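Local atomic coordinates of secretin XcpQ (Pseudomonas aeruginosa, PDB entry 4E9J), a protein that forms the outer-membrane channel of a type II secretion system, through which proteins such as the elastase LasB are exported. Residues A[67-71]-A[144-148]; A[80-84]-A[93-97]; A[191-195]-A[236-240]. All coordinates share one frame; numbering follows the deposited sequence.

Overall arrangement
The periplasmic part of this secretin illustrates how a chain of small domains combines contacts within domains with contacts between them. Contact 2 is a hairpin within N0, contact 1 joins N0 to N1, and contact 3 pairs the two helices of N2. Helix 66-79 supplies one side of contact 1 and leads directly into strand 82-86 of contact 2; the centres of these two contacts are 20 Å apart, and their nearest atoms about 5 Å. Contact 3 lies across the chain's centre from both, its centre 39 Å from that of contact 1 and 43 Å from that of contact 2. Contact 2 also reaches the second subunit of the crystallised dimer.

Contact 1: residues A[67-71]-A[144-148]; sequences SEVYQ and AVPSA
The junction between the N0 and N1 domains is bridged where E68, in the first turn of helix 66-79, meets S147, two residues on from V145. The hydroxyl of S147 donates from OG to E68 OE2 over a short 2.6 Å, using the carboxylate lone pair that points away from OE1. E68 reaches this partner with CG anti to its carbonyl carbon (chi1 -59°) and the rest of the chain extended. Its other oxygen, OE1, accepts a hydrogen bond from the backbone N of S65, so the carboxylate is held at both ends, which should restrain its rotation. One oxygen holds S65, just ahead of helix 66-79, and the other reaches N1, which makes a single side chain a link between domains that occupy neighbouring positions in the periplasmic part of the secretin. Q71, one helical turn further on, extends alongside E68 but works through water. Its NE2 donates to water 1 at 2.9 Å, and that water donates in turn to S147 OG at 2.6 Å, giving a directed relay from the amide through the serine to the carboxylate. Water 2 bridges the opposite end of the amide, donating to Q71 OE1 at 2.6 Å and to the carbonyl O of A144 at 2.7 Å. V145 supplies the apolar part of the contact, its CG1 branch lying 3.8 Å from E68 CG and 3.7 Å from Q71 OE1. The methyl of A148 also lies against the carboxylate, with CB 3.5 Å from E68 OE2.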
ATOM      1  N   SER A  67      -2.239 -15.298  17.308  1.00 33.99           N
ATOM      2  CA  SER A  67      -2.773 -14.456  16.235  1.00 32.90           C
ATOM      3  C   SER A  67      -1.643 -13.874  15.383  1.00 35.12           C
ATOM      4  O   SER A  67      -1.800 -13.773  14.168  1.00 36.09           O
ATOM      5  CB  SER A  67      -3.647 -13.348  16.812  1.00 35.97           C
ATOM      6  OG  SER A  67      -2.891 -12.426  17.582  1.00 47.46           O
ATOM      7  N   GLU A  68      -0.506 -13.520  15.999  1.00 27.51           N
ATOM      8  CA  GLU A  68       0.641 -13.004  15.252  1.00 26.49           C
ATOM      9  C   GLU A  68       1.340 -14.105  14.439  1.00 31.87           C
ATOM     10  O   GLU A  68       1.844 -13.809  13.352  1.00 31.38           O
ATOM     11  CB  GLU A  68       1.614 -12.212  16.130  1.00 27.68           C
ATOM     12  CG  GLU A  68       0.972 -11.013  16.813  1.00 34.11           C
ATOM     13  CD  GLU A  68       1.639 -10.516  18.084  1.00 53.51           C
ATOM     14  OE1 GLU A  68       2.490 -11.242  18.648  1.00 36.81           O
ATOM     15  OE2 GLU A  68       1.303  -9.391  18.522  1.00 41.51           O
ATOM     16  N   VAL A  69       1.324 -15.364  14.907  1.00 28.86           N
ATOM     17  CA  VAL A  69       1.874 -16.502  14.145  1.00 29.65           C
ATOM     18  C   VAL A  69       1.022 -16.687  12.877  1.00 32.07           C
ATOM     19  O   VAL A  69       1.559 -16.959  11.802  1.00 30.89           O
ATOM     20  CB  VAL A  69       1.931 -17.802  14.999  1.00 33.85           C
ATOM     21  CG1 VAL A  69       2.184 -19.047  14.130  1.00 34.22           C
ATOM     22  CG2 VAL A  69       2.990 -17.682  16.100  1.00 33.36           C
ATOM     23  N   TYR A  70      -0.305 -16.523  13.004  1.00 30.91           N
ATOM     24  CA  TYR A  70      -1.206 -16.630  11.868  1.00 32.42           C
ATOM     25  C   TYR A  70      -0.948 -15.498  10.855  1.00 34.04           C
ATOM     26  O   TYR A  70      -0.934 -15.761   9.655  1.00 33.98           O
ATOM     27  CB  TYR A  70      -2.667 -16.651  12.321  1.00 36.51           C
ATOM     28  CG  TYR A  70      -3.583 -17.130  11.217  1.00 39.46           C
ATOM     29  CD1 TYR A  70      -3.664 -18.481  10.884  1.00 41.65           C
ATOM     30  CD2 TYR A  70      -4.300 -16.228  10.442  1.00 40.97           C
ATOM     31  CE1 TYR A  70      -4.482 -18.928   9.842  1.00 42.13           C
ATOM     32  CE2 TYR A  70      -5.130 -16.665   9.406  1.00 42.60           C
ATOM     33  CZ  TYR A  70      -5.202 -18.017   9.098  1.00 51.15           C
ATOM     34  OH  TYR A  70      -5.989 -18.483   8.068  1.00 59.21           O
ATOM     35  N   GLN A  71      -0.671 -14.263  11.328  1.00 29.55           N
ATOM     36  CA  GLN A  71      -0.321 -13.153  10.425  1.00 29.69           C
ATOM     37  C   GLN A  71       0.986 -13.485   9.667  1.00 33.14           C
ATOM     38  O   GLN A  71       1.080 -13.256   8.457  1.00 31.78           O
ATOM     39  CB  GLN A  71      -0.134 -11.823  11.190  1.00 31.91           C
ATOM     40  CG  GLN A  71      -1.412 -11.203  11.737  1.00 49.38           C
ATOM     41  CD  GLN A  71      -1.065  -9.968  12.545  1.00 67.48           C
ATOM     42  OE1 GLN A  71      -0.513  -8.989  12.019  1.00 61.91           O
ATOM     43  NE2 GLN A  71      -1.318  -9.994  13.848  1.00 55.32           N
ATOM     44  N   ALA A 144       2.874  -4.959   8.251  1.00 36.60           N
ATOM     45  CA  ALA A 144       2.952  -4.528   9.643  1.00 36.43           C
ATOM     46  C   ALA A 144       2.276  -5.545  10.561  1.00 38.32           C
ATOM     47  O   ALA A 144       1.284  -6.172  10.171  1.00 37.98           O
ATOM     48  CB  ALA A 144       2.268  -3.178   9.814  1.00 37.44           C
ATOM     49  N   VAL A 145       2.804  -5.693  11.781  1.00 34.92           N
ATOM     50  CA  VAL A 145       2.222  -6.511  12.860  1.00 34.36           C
ATOM     51  C   VAL A 145       2.105  -5.519  14.033  1.00 38.43           C
ATOM     52  O   VAL A 145       2.986  -5.465  14.896  1.00 35.47           O
ATOM     53  CB  VAL A 145       3.066  -7.759  13.223  1.00 38.95           C
ATOM     54  CG1 VAL A 145       2.359  -8.606  14.282  1.00 39.47           C
ATOM     55  CG2 VAL A 145       3.353  -8.598  11.989  1.00 39.48           C
ATOM     56  N   PRO A 146       1.088  -4.632  14.002  1.00 37.87           N
ATOM     57  CA  PRO A 146       0.994  -3.582  15.040  1.00 38.61           C
ATOM     58  C   PRO A 146       0.918  -4.041  16.496  1.00 40.71           C
ATOM     59  O   PRO A 146       1.451  -3.338  17.341  1.00 40.21           O
ATOM     60  CB  PRO A 146      -0.237  -2.763  14.639  1.00 40.87           C
ATOM     61  CG  PRO A 146      -0.679  -3.257  13.347  1.00 45.31           C
ATOM     62  CD  PRO A 146       0.008  -4.514  12.999  1.00 40.58           C
ATOM     63  N   SER A 147       0.348  -5.230  16.783  1.00 37.64           N
ATOM     64  CA  SER A 147       0.254  -5.742  18.153  1.00 37.20           C
ATOM     65  C   SER A 147       1.610  -6.106  18.765  1.00 40.19           C
ATOM     66  O   SER A 147       1.752  -6.054  19.988  1.00 39.32           O
ATOM     67  CB  SER A 147      -0.721  -6.914  18.230  1.00 42.28           C
ATOM     68  OG  SER A 147      -0.470  -7.932  17.270  1.00 48.52           O
ATOM     69  N   ALA A 148       2.608  -6.460  17.928  1.00 35.58           N
ATOM     70  CA  ALA A 148       3.967  -6.773  18.378  1.00 34.96           C
ATOM     71  C   ALA A 148       4.939  -5.628  18.040  1.00 37.93           C
ATOM     72  O   ALA A 148       6.124  -5.731  18.351  1.00 37.11           O
ATOM     73  CB  ALA A 148       4.440  -8.054  17.719  1.00 36.05           C
TER
HETATM   74  O   HOH W   1      -0.849  -7.248  14.775  1.00 53.14           O
HETATM   75  O   HOH W   2       0.166  -8.571   9.565  1.00 57.23           O

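Contact 2: residues A[80-84]-A[93-97]; sequences HGFTV and IVPNA
N96 N donates to G81 O at 2.8 Å along an almost straight line (176° at the hydrogen), beyond the open end of an antiparallel hairpin formed by strands 82-86 and 91-95 of the N0 domain. The next two bonds belong to the hydrogen-bonded pair T83 and V94, with T83 N to V94 O at 3.0 Å and V94 N to T83 O at 2.8 Å. G81, at positive phi, is the C-prime residue of the Schellman motif that ends helix 66-79, so the strand starts at the very next residue, F82, and the G81 carbonyl is turned to N96. On the side carrying T83 and V94, the methyls T83 CG2 and V94 CG2 touch at 3.8 Å; here the hairpin packs on the second subunit, T83 against T83 of that subunit and V94 against its V85. I93 and V84 lie on the other face, where both touch F73 of helix 66-79. F82 has CG anti to its carbonyl carbon (chi1 -54°), which brings the ring edge up to P95, with CD1 3.7 Å from P95 CA. On the same strand pair, I93 meets F82 and V84 with different branches: CG2 lies 4.0 Å from F82 CB, while CG1 lies 4.2 Å from V84 CG2.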
ATOM      1  N   HIS A  80       5.086 -16.197  -1.444  1.00 37.62           N
ATOM      2  CA  HIS A  80       5.319 -17.228  -2.448  1.00 36.93           C
ATOM      3  C   HIS A  80       4.155 -17.423  -3.430  1.00 41.51           C
ATOM      4  O   HIS A  80       4.168 -18.371  -4.200  1.00 40.25           O
ATOM      5  CB  HIS A  80       5.717 -18.533  -1.731  1.00 36.88           C
ATOM      6  CG  HIS A  80       6.964 -18.370  -0.932  1.00 39.49           C
ATOM      7  ND1 HIS A  80       8.166 -18.676  -1.534  1.00 41.76           N
ATOM      8  CD2 HIS A  80       7.236 -17.805   0.260  1.00 41.06           C
ATOM      9  CE1 HIS A  80       9.114 -18.323  -0.701  1.00 41.16           C
ATOM     10  NE2 HIS A  80       8.631 -17.793   0.377  1.00 41.22           N
ATOM     11  N   GLY A  81       3.207 -16.497  -3.444  1.00 39.44           N
ATOM     12  CA  GLY A  81       2.095 -16.511  -4.386  1.00 38.18           C
ATOM     13  C   GLY A  81       0.975 -17.468  -4.088  1.00 39.79           C
ATOM     14  O   GLY A  81       0.338 -17.953  -5.022  1.00 38.25           O
ATOM     15  N   PHE A  82       0.678 -17.700  -2.795  1.00 34.94           N
ATOM     16  CA  PHE A  82      -0.415 -18.566  -2.371  1.00 33.44           C
ATOM     17  C   PHE A  82      -1.436 -17.795  -1.545  1.00 35.20           C
ATOM     18  O   PHE A  82      -1.094 -16.777  -0.947  1.00 36.74           O
ATOM     19  CB  PHE A  82       0.123 -19.773  -1.578  1.00 34.96           C
ATOM     20  CG  PHE A  82       1.189 -20.526  -2.342  1.00 36.46           C
ATOM     21  CD1 PHE A  82       0.887 -21.169  -3.528  1.00 40.05           C
ATOM     22  CD2 PHE A  82       2.514 -20.501  -1.929  1.00 38.30           C
ATOM     23  CE1 PHE A  82       1.886 -21.785  -4.286  1.00 40.56           C
ATOM     24  CE2 PHE A  82       3.509 -21.125  -2.679  1.00 41.43           C
ATOM     25  CZ  PHE A  82       3.190 -21.760  -3.858  1.00 40.14           C
ATOM     26  N   THR A  83      -2.655 -18.334  -1.436  1.00 28.27           N
ATOM     27  CA  THR A  83      -3.733 -17.784  -0.636  1.00 29.18           C
ATOM     28  C   THR A  83      -4.589 -18.908  -0.046  1.00 34.70           C
ATOM     29  O   THR A  83      -4.617 -20.006  -0.608  1.00 35.89           O
ATOM     30  CB  THR A  83      -4.554 -16.783  -1.501  1.00 40.60           C
ATOM     31  OG1 THR A  83      -5.520 -16.130  -0.691  1.00 44.37           O
ATOM     32  CG2 THR A  83      -5.229 -17.433  -2.668  1.00 41.58           C
ATOM     33  N   VAL A  84      -5.289 -18.632   1.066  1.00 29.79           N
ATOM     34  CA  VAL A  84      -6.161 -19.589   1.735  1.00 29.58           C
ATOM     35  C   VAL A  84      -7.603 -19.310   1.322  1.00 34.68           C
ATOM     36  O   VAL A  84      -8.073 -18.181   1.459  1.00 32.40           O
ATOM     37  CB  VAL A  84      -6.000 -19.561   3.277  1.00 33.55           C
ATOM     38  CG1 VAL A  84      -6.760 -20.725   3.925  1.00 33.95           C
ATOM     39  CG2 VAL A  84      -4.525 -19.577   3.672  1.00 32.65           C
ATOM     40  N   ILE A  93      -5.175 -24.088   0.626  1.00 32.46           N
ATOM     41  CA  ILE A  93      -4.063 -23.213   0.256  1.00 32.11           C
ATOM     42  C   ILE A  93      -3.907 -23.457  -1.245  1.00 36.24           C
ATOM     43  O   ILE A  93      -3.768 -24.613  -1.673  1.00 34.29           O
ATOM     44  CB  ILE A  93      -2.790 -23.525   1.079  1.00 34.56           C
ATOM     45  CG1 ILE A  93      -3.088 -23.338   2.619  1.00 35.10           C
ATOM     46  CG2 ILE A  93      -1.601 -22.658   0.641  1.00 33.86           C
ATOM     47  CD1 ILE A  93      -1.952 -23.730   3.507  1.00 40.04           C
ATOM     48  N   VAL A  94      -3.978 -22.372  -2.047  1.00 33.90           N
ATOM     49  CA  VAL A  94      -3.984 -22.438  -3.510  1.00 33.70           C
ATOM     50  C   VAL A  94      -3.074 -21.389  -4.164  1.00 39.44           C
ATOM     51  O   VAL A  94      -2.945 -20.291  -3.629  1.00 36.35           O
ATOM     52  CB  VAL A  94      -5.426 -22.260  -4.046  1.00 37.01           C
ATOM     53  CG1 VAL A  94      -6.251 -23.511  -3.843  1.00 35.80           C
ATOM     54  CG2 VAL A  94      -6.126 -21.051  -3.417  1.00 37.07           C
ATOM     55  N   PRO A  95      -2.521 -21.639  -5.376  1.00 39.60           N
ATOM     56  CA  PRO A  95      -1.750 -20.575  -6.046  1.00 39.38           C
ATOM     57  C   PRO A  95      -2.649 -19.401  -6.426  1.00 43.07           C
ATOM     58  O   PRO A  95      -3.811 -19.594  -6.798  1.00 39.34           O
ATOM     59  CB  PRO A  95      -1.115 -21.274  -7.257  1.00 41.52           C
ATOM     60  CG  PRO A  95      -1.435 -22.714  -7.118  1.00 46.70           C
ATOM     61  CD  PRO A  95      -2.608 -22.847  -6.219  1.00 42.09           C
ATOM     62  N   ASN A  96      -2.138 -18.188  -6.199  1.00 43.23           N
ATOM     63  CA  ASN A  96      -2.850 -16.959  -6.497  1.00 45.81           C
ATOM     64  C   ASN A  96      -2.529 -16.568  -7.941  1.00 53.83           C
ATOM     65  O   ASN A  96      -1.498 -16.974  -8.475  1.00 54.47           O
ATOM     66  CB  ASN A  96      -2.428 -15.838  -5.530  1.00 50.03           C
ATOM     67  CG  ASN A  96      -3.495 -14.780  -5.346  1.00 83.96           C
ATOM     68  OD1 ASN A  96      -4.235 -14.442  -6.278  1.00 77.51           O
ATOM     69  ND2 ASN A  96      -3.585 -14.208  -4.148  1.00 80.07           N
ATOM     70  N   ALA A  97      -3.409 -15.782  -8.561  1.00 52.49           N
ATOM     71  CA  ALA A  97      -3.222 -15.313  -9.936  1.00 86.05           C
ATOM     72  C   ALA A  97      -2.166 -14.211  -9.958  1.00 96.40           C
ATOM     73  O   ALA A  97      -1.992 -13.541 -10.968  1.00 53.79           O
ATOM     74  CB  ALA A  97      -4.536 -14.785 -10.489  1.00 86.92           C
TER

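Contact 3: residues A[191-195]-A[236-240]; sequences AAEVL and LAQSL
L240 pushes its CD1 methyl into the side of helix 188-201, overlapping both V194 and L195. It meets V194 tip to tip, with L240 CD1 3.6 Å from V194 CG1 and L240 CD2 close behind. Against L195 the approach is different: the two leucines slide past each other in opposite directions, so that L240 CD1 comes to rest 3.5 Å from L195 CG, against the branch point of the isobutyl group. The same methyl also lies 3.7 Å from the carbonyl O of A191. L195 is the hub on its side. Its CG stands anti to the carbonyl carbon (chi1 -68°), and from there the two methyls part: CD1 settles on the methyl of A237, 3.9 Å from its CB, while CD2 meets L236 CD2 at 3.4 Å, tighter than usual for two methyl carbons. L236 swings its chain toward this meeting point with CG anti to the backbone N (chi1 -170°).

The two helices belong to N2, whose strand-helix-strand-strand-helix order is that of the KH-like fold common in secretin periplasmic domains. Their local axes pass 10.3 Å apart at 133°, running roughly antiparallel, on a three-stranded antiparallel sheet. L221 of the central strand 220-224 touches both L195 and A237, carrying the contact down to the sheet. Between these two segments no hydrogen bond or charge pair forms; the contact is almost wholly apolar, so the helices' relative position should depend on shape and hydrophobic burial rather than on directional bonds.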
ATOM      1  N   ALA A 191      21.353  12.920  -7.425  1.00 30.65           N
ATOM      2  CA  ALA A 191      20.813  13.936  -6.518  1.00 31.18           C
ATOM      3  C   ALA A 191      21.039  13.533  -5.065  1.00 32.36           C
ATOM      4  O   ALA A 191      21.484  14.354  -4.274  1.00 31.32           O
ATOM      5  CB  ALA A 191      19.323  14.126  -6.777  1.00 32.23           C
ATOM      6  N   ALA A 192      20.767  12.258  -4.724  1.00 28.85           N
ATOM      7  CA  ALA A 192      20.955  11.787  -3.341  1.00 28.83           C
ATOM      8  C   ALA A 192      22.412  11.918  -2.890  1.00 32.48           C
ATOM      9  O   ALA A 192      22.664  12.460  -1.826  1.00 31.56           O
ATOM     10  CB  ALA A 192      20.478  10.342  -3.203  1.00 29.54           C
ATOM     11  N   GLU A 193      23.362  11.512  -3.747  1.00 29.49           N
ATOM     12  CA  GLU A 193      24.802  11.607  -3.459  1.00 29.78           C
ATOM     13  C   GLU A 193      25.257  13.056  -3.259  1.00 34.72           C
ATOM     14  O   GLU A 193      25.981  13.335  -2.323  1.00 34.81           O
ATOM     15  CB  GLU A 193      25.610  10.916  -4.587  1.00 31.41           C
ATOM     16  CG  GLU A 193      27.040  10.553  -4.211  1.00 43.60           C
ATOM     17  CD  GLU A 193      27.781   9.868  -5.343  1.00 77.08           C
ATOM     18  OE1 GLU A 193      28.091  10.552  -6.346  1.00 81.13           O
ATOM     19  OE2 GLU A 193      28.018   8.643  -5.247  1.00 73.15           O
ATOM     20  N   VAL A 194      24.813  13.982  -4.111  1.00 34.45           N
ATOM     21  CA  VAL A 194      25.166  15.408  -3.958  1.00 34.41           C
ATOM     22  C   VAL A 194      24.631  15.970  -2.635  1.00 34.44           C
ATOM     23  O   VAL A 194      25.329  16.708  -1.941  1.00 33.97           O
ATOM     24  CB  VAL A 194      24.632  16.217  -5.169  1.00 39.16           C
ATOM     25  CG1 VAL A 194      24.618  17.717  -4.879  1.00 39.62           C
ATOM     26  CG2 VAL A 194      25.471  15.945  -6.398  1.00 38.90           C
ATOM     27  N   LEU A 195      23.377  15.659  -2.314  1.00 29.96           N
ATOM     28  CA  LEU A 195      22.761  16.142  -1.087  1.00 29.43           C
ATOM     29  C   LEU A 195      23.422  15.575   0.149  1.00 33.32           C
ATOM     30  O   LEU A 195      23.712  16.339   1.064  1.00 34.67           O
ATOM     31  CB  LEU A 195      21.254  15.850  -1.089  1.00 29.22           C
ATOM     32  CG  LEU A 195      20.486  16.651  -2.130  1.00 31.88           C
ATOM     33  CD1 LEU A 195      19.079  16.107  -2.295  1.00 31.94           C
ATOM     34  CD2 LEU A 195      20.510  18.143  -1.821  1.00 30.97           C
ATOM     35  N   LEU A 236      17.032  22.951  -1.320  1.00 36.84           N
ATOM     36  CA  LEU A 236      18.321  22.532  -1.893  1.00 37.70           C
ATOM     37  C   LEU A 236      18.121  21.449  -2.957  1.00 42.55           C
ATOM     38  O   LEU A 236      18.780  21.508  -3.988  1.00 43.59           O
ATOM     39  CB  LEU A 236      19.267  21.992  -0.803  1.00 38.26           C
ATOM     40  CG  LEU A 236      20.731  21.743  -1.258  1.00 43.84           C
ATOM     41  CD1 LEU A 236      21.444  23.051  -1.598  1.00 44.07           C
ATOM     42  CD2 LEU A 236      21.534  20.993  -0.201  1.00 47.02           C
ATOM     43  N   ALA A 237      17.267  20.437  -2.678  1.00 37.61           N
ATOM     44  CA  ALA A 237      16.942  19.365  -3.636  1.00 36.97           C
ATOM     45  C   ALA A 237      16.318  19.923  -4.903  1.00 40.74           C
ATOM     46  O   ALA A 237      16.683  19.497  -6.007  1.00 39.10           O
ATOM     47  CB  ALA A 237      16.016  18.350  -2.997  1.00 37.46           C
ATOM     48  N   GLN A 238      15.470  20.941  -4.781  1.00 39.05           N
ATOM     49  CA  GLN A 238      14.878  21.541  -5.969  1.00 39.66           C
ATOM     50  C   GLN A 238      15.903  22.217  -6.884  1.00 46.94           C
ATOM     51  O   GLN A 238      15.778  22.080  -8.099  1.00 47.18           O
ATOM     52  CB  GLN A 238      13.681  22.425  -5.597  1.00 40.22           C
ATOM     53  CG  GLN A 238      12.488  21.595  -5.065  1.00 37.57           C
ATOM     54  CD  GLN A 238      11.813  20.765  -6.115  1.00 58.04           C
ATOM     55  OE1 GLN A 238      12.206  20.758  -7.284  1.00 51.46           O
ATOM     56  NE2 GLN A 238      10.762  20.047  -5.720  1.00 52.31           N
ATOM     57  N   SER A 239      17.008  22.766  -6.326  1.00 44.89           N
ATOM     58  CA  SER A 239      18.078  23.356  -7.141  1.00 43.60           C
ATOM     59  C   SER A 239      18.878  22.320  -7.962  1.00 46.85           C
ATOM     60  O   SER A 239      19.542  22.708  -8.915  1.00 48.89           O
ATOM     61  CB  SER A 239      19.023  24.200  -6.279  1.00 47.08           C
ATOM     62  OG  SER A 239      19.966  23.420  -5.557  1.00 55.44           O
ATOM     63  N   LEU A 240      18.862  21.029  -7.587  1.00 41.86           N
ATOM     64  CA  LEU A 240      19.559  19.983  -8.341  1.00 40.57           C
ATOM     65  C   LEU A 240      18.722  19.473  -9.504  1.00 41.89           C
ATOM     66  O   LEU A 240      19.263  18.821 -10.394  1.00 43.78           O
ATOM     67  CB  LEU A 240      19.923  18.795  -7.438  1.00 40.89           C
ATOM     68  CG  LEU A 240      20.749  19.134  -6.197  1.00 45.33           C
ATOM     69  CD1 LEU A 240      21.043  17.869  -5.394  1.00 45.16           C
ATOM     70  CD2 LEU A 240      22.047  19.877  -6.557  1.00 44.26           C
TER